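Local coordinates for bifunctional protein PutA (Bdellovibrio bacteriovorus, PDB 5UR2) that probably oxidises L-glutamate gamma-semialdehyde to glutamate with NAD+, following a flavin-dependent proline dehydrogenase step carried by the same chain, at residues B[513-521]-B[851-859]. Residues are numbered along the deposited sequence; the frame is centred on the assembly and turned at random.
Sequences DRVNPSQSD and PGGGFFAPP
Phe855 N gives a nearly straight hydrogen bond to Pro517 O at 3.0 Å (172° at the hydrogen), and Ser520 N returns one to Gly853 O at 2.9 Å; together they clamp the loop 851-859 onto the turn 516-519 that follows strand 511-516. That Gly853 oxygen gathers more: the CA-H of Gln519, a weak bond from Ser520 OG, and a water that donates to it and accepts from Asp521 N, bridging the two segments.

Apolar contact is carried by Phe855, its ring set obliquely to its neighbours. Phe855 CD2 lies 3.9 Å from Pro517 CB, CZ meets Ser520 CB at 3.8 Å, and CE2 reaches Val515 CG2; Tyr828 and Lys825 of helix 825-841 touch the same side chain. Phe856 presents its ring edge to Ser518 O, 3.6 Å from CE2, while Pro851 CG sits over one face.

The turn itself is type I, and Asn516 OD1 closes an Asx turn by accepting from Ser518 N at 2.8 Å. Ser518 OG is engaged by Ala812 N. Gly854 CA lies 3.5 Å from Pro517 O, an approach its lack of a side chain allows. The pairing of these two parts of the aldehyde dehydrogenase region thus rests largely on main-chain atoms, with Phe855 supplying most of the apolar contact.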
loop_
_atom_site.group_PDB
_atom_site.type_symbol
_atom_site.label_atom_id
_atom_site.label_comp_id
_atom_site.label_asym_id
_atom_site.label_seq_id
_atom_site.Cartn_x
_atom_site.Cartn_y
_atom_site.Cartn_z
ATOM N N ASP B 513 24.762 23.750 30.017
ATOM C CA ASP B 513 23.824 24.843 30.277
ATOM C C ASP B 513 23.226 25.326 28.963
ATOM O O ASP B 513 23.956 25.799 28.086
ATOM C CB ASP B 513 24.519 26.005 30.993
ATOM C CG ASP B 513 24.869 25.687 32.454
ATOM O OD1 ASP B 513 24.257 24.780 33.058
ATOM O OD2 ASP B 513 25.736 26.375 33.019
ATOM N N ARG B 514 21.901 25.256 28.839
ATOM C CA ARG B 514 21.201 25.689 27.632
ATOM C C ARG B 514 20.496 27.008 27.925
ATOM O O ARG B 514 19.535 27.050 28.703
ATOM C CB ARG B 514 20.225 24.607 27.169
ATOM C CG ARG B 514 19.282 25.053 26.070
ATOM C CD ARG B 514 20.016 25.607 24.843
ATOM N NE ARG B 514 19.041 26.020 23.833
ATOM C CZ ARG B 514 19.292 26.858 22.834
ATOM N NH1 ARG B 514 20.498 27.394 22.689
ATOM N NH2 ARG B 514 18.322 27.165 21.981
ATOM N N VAL B 515 20.971 28.084 27.294
ATOM C CA VAL B 515 20.454 29.417 27.580
ATOM C C VAL B 515 19.198 29.691 26.756
ATOM O O VAL B 515 18.919 29.050 25.735
ATOM C CB VAL B 515 21.527 30.497 27.332
ATOM C CG1 VAL B 515 22.755 30.281 28.234
ATOM C CG2 VAL B 515 21.944 30.500 25.881
ATOM N N ASN B 516 18.426 30.661 27.220
ATOM C CA ASN B 516 17.278 31.170 26.499
ATOM C C ASN B 516 17.786 31.923 25.282
ATOM O O ASN B 516 18.475 32.941 25.446
ATOM C CB ASN B 516 16.451 32.067 27.418
ATOM C CG ASN B 516 15.217 32.639 26.742
ATOM O OD1 ASN B 516 15.151 32.766 25.522
ATOM N ND2 ASN B 516 14.229 33.003 27.550
ATOM N N PRO B 517 17.518 31.453 24.061
ATOM C CA PRO B 517 18.092 32.122 22.883
ATOM C C PRO B 517 17.529 33.517 22.640
ATOM O O PRO B 517 18.137 34.271 21.868
ATOM C CB PRO B 517 17.757 31.164 21.734
ATOM C CG PRO B 517 16.506 30.448 22.211
ATOM C CD PRO B 517 16.701 30.280 23.699
ATOM N N SER B 518 16.385 33.872 23.253
ATOM C CA SER B 518 15.852 35.237 23.225
ATOM C C SER B 518 16.449 36.127 24.304
ATOM O O SER B 518 16.209 37.342 24.296
ATOM C CB SER B 518 14.332 35.248 23.425
ATOM O OG SER B 518 13.659 34.518 22.428
ATOM N N GLN B 519 17.155 35.547 25.265
ATOM C CA GLN B 519 17.682 36.308 26.386
ATOM C C GLN B 519 18.837 35.512 26.963
ATOM O O GLN B 519 18.662 34.765 27.937
ATOM C CB GLN B 519 16.592 36.569 27.427
ATOM C CG GLN B 519 17.024 37.529 28.514
ATOM C CD GLN B 519 16.019 37.651 29.633
ATOM O OE1 GLN B 519 14.804 37.667 29.400
ATOM N NE2 GLN B 519 16.520 37.742 30.863
ATOM N N SER B 520 20.007 35.648 26.338
ATOM C CA SER B 520 21.052 34.637 26.446
ATOM C C SER B 520 21.754 34.635 27.796
ATOM O O SER B 520 22.628 33.786 27.995
ATOM C CB SER B 520 22.088 34.819 25.328
ATOM O OG SER B 520 22.558 36.161 25.257
ATOM N N ASP B 521 21.436 35.543 28.720
ATOM C CA ASP B 521 22.004 35.434 30.062
ATOM C C ASP B 521 21.133 34.611 31.006
ATOM O O ASP B 521 21.449 34.513 32.194
ATOM C CB ASP B 521 22.261 36.819 30.659
ATOM C CG ASP B 521 21.018 37.684 30.686
ATOM O OD1 ASP B 521 19.904 37.175 30.405
ATOM O OD2 ASP B 521 21.160 38.874 31.022
ATOM N N PRO B 851 16.491 43.673 18.004
ATOM C CA PRO B 851 16.812 43.978 19.399
ATOM C C PRO B 851 18.071 43.245 19.846
ATOM O O PRO B 851 18.608 42.376 19.153
ATOM C CB PRO B 851 15.575 43.479 20.146
ATOM C CG PRO B 851 15.091 42.357 19.304
ATOM C CD PRO B 851 15.340 42.764 17.889
ATOM N N GLY B 852 18.551 43.623 21.032
ATOM C CA GLY B 852 19.673 42.964 21.661
ATOM C C GLY B 852 19.250 41.925 22.689
ATOM O O GLY B 852 18.074 41.600 22.857
ATOM N N GLY B 853 20.247 41.384 23.383
ATOM C CA GLY B 853 19.997 40.476 24.477
ATOM C C GLY B 853 19.888 39.018 24.092
ATOM O O GLY B 853 19.822 38.167 24.989
ATOM N N GLY B 854 19.843 38.707 22.798
ATOM C CA GLY B 854 19.723 37.341 22.330
ATOM C C GLY B 854 20.260 37.178 20.920
ATOM O O GLY B 854 20.888 38.080 20.364
ATOM N N PHE B 855 20.004 36.008 20.341
ATOM C CA PHE B 855 20.612 35.644 19.055
ATOM C C PHE B 855 19.738 36.098 17.883
ATOM O O PHE B 855 19.315 35.320 17.022
ATOM C CB PHE B 855 20.883 34.139 19.011
ATOM C CG PHE B 855 21.687 33.636 20.186
ATOM C CD1 PHE B 855 22.845 34.284 20.567
ATOM C CD2 PHE B 855 21.272 32.538 20.918
ATOM C CE1 PHE B 855 23.600 33.844 21.661
ATOM C CE2 PHE B 855 22.014 32.085 22.005
ATOM C CZ PHE B 855 23.180 32.741 22.377
ATOM N N PHE B 856 19.496 37.401 17.844
ATOM C CA PHE B 856 18.580 37.974 16.862
ATOM C C PHE B 856 19.369 38.268 15.596
ATOM O O PHE B 856 20.040 39.296 15.494
ATOM C CB PHE B 856 17.896 39.216 17.430
ATOM C CG PHE B 856 17.039 38.919 18.632
ATOM C CD1 PHE B 856 15.766 38.382 18.482
ATOM C CD2 PHE B 856 17.534 39.118 19.916
ATOM C CE1 PHE B 856 14.993 38.080 19.582
ATOM C CE2 PHE B 856 16.762 38.818 21.025
ATOM C CZ PHE B 856 15.481 38.296 20.854
ATOM N N ALA B 857 19.332 37.341 14.655
ATOM C CA ALA B 857 19.906 37.608 13.338
ATOM C C ALA B 857 18.879 38.352 12.472
ATOM O O ALA B 857 17.682 38.074 12.560
ATOM C CB ALA B 857 20.349 36.304 12.654
ATOM N N PRO B 858 19.307 39.314 11.658
ATOM C CA PRO B 858 18.350 40.154 10.928
ATOM C C PRO B 858 17.829 39.466 9.683
ATOM O O PRO B 858 18.574 38.761 8.989
ATOM C CB PRO B 858 19.185 41.384 10.554
ATOM C CG PRO B 858 20.578 40.824 10.383
ATOM C CD PRO B 858 20.704 39.717 11.412
ATOM N N PRO B 859 16.561 39.676 9.335
ATOM C CA PRO B 859 16.083 39.214 8.028
ATOM C C PRO B 859 16.761 40.032 6.938
ATOM O O PRO B 859 16.751 41.266 6.977
ATOM C CB PRO B 859 14.575 39.478 8.086
ATOM C CG PRO B 859 14.459 40.667 9.015
ATOM C CD PRO B 859 15.556 40.488 10.045
HETATM O O HOH W 1 20.961 38.631 27.699
#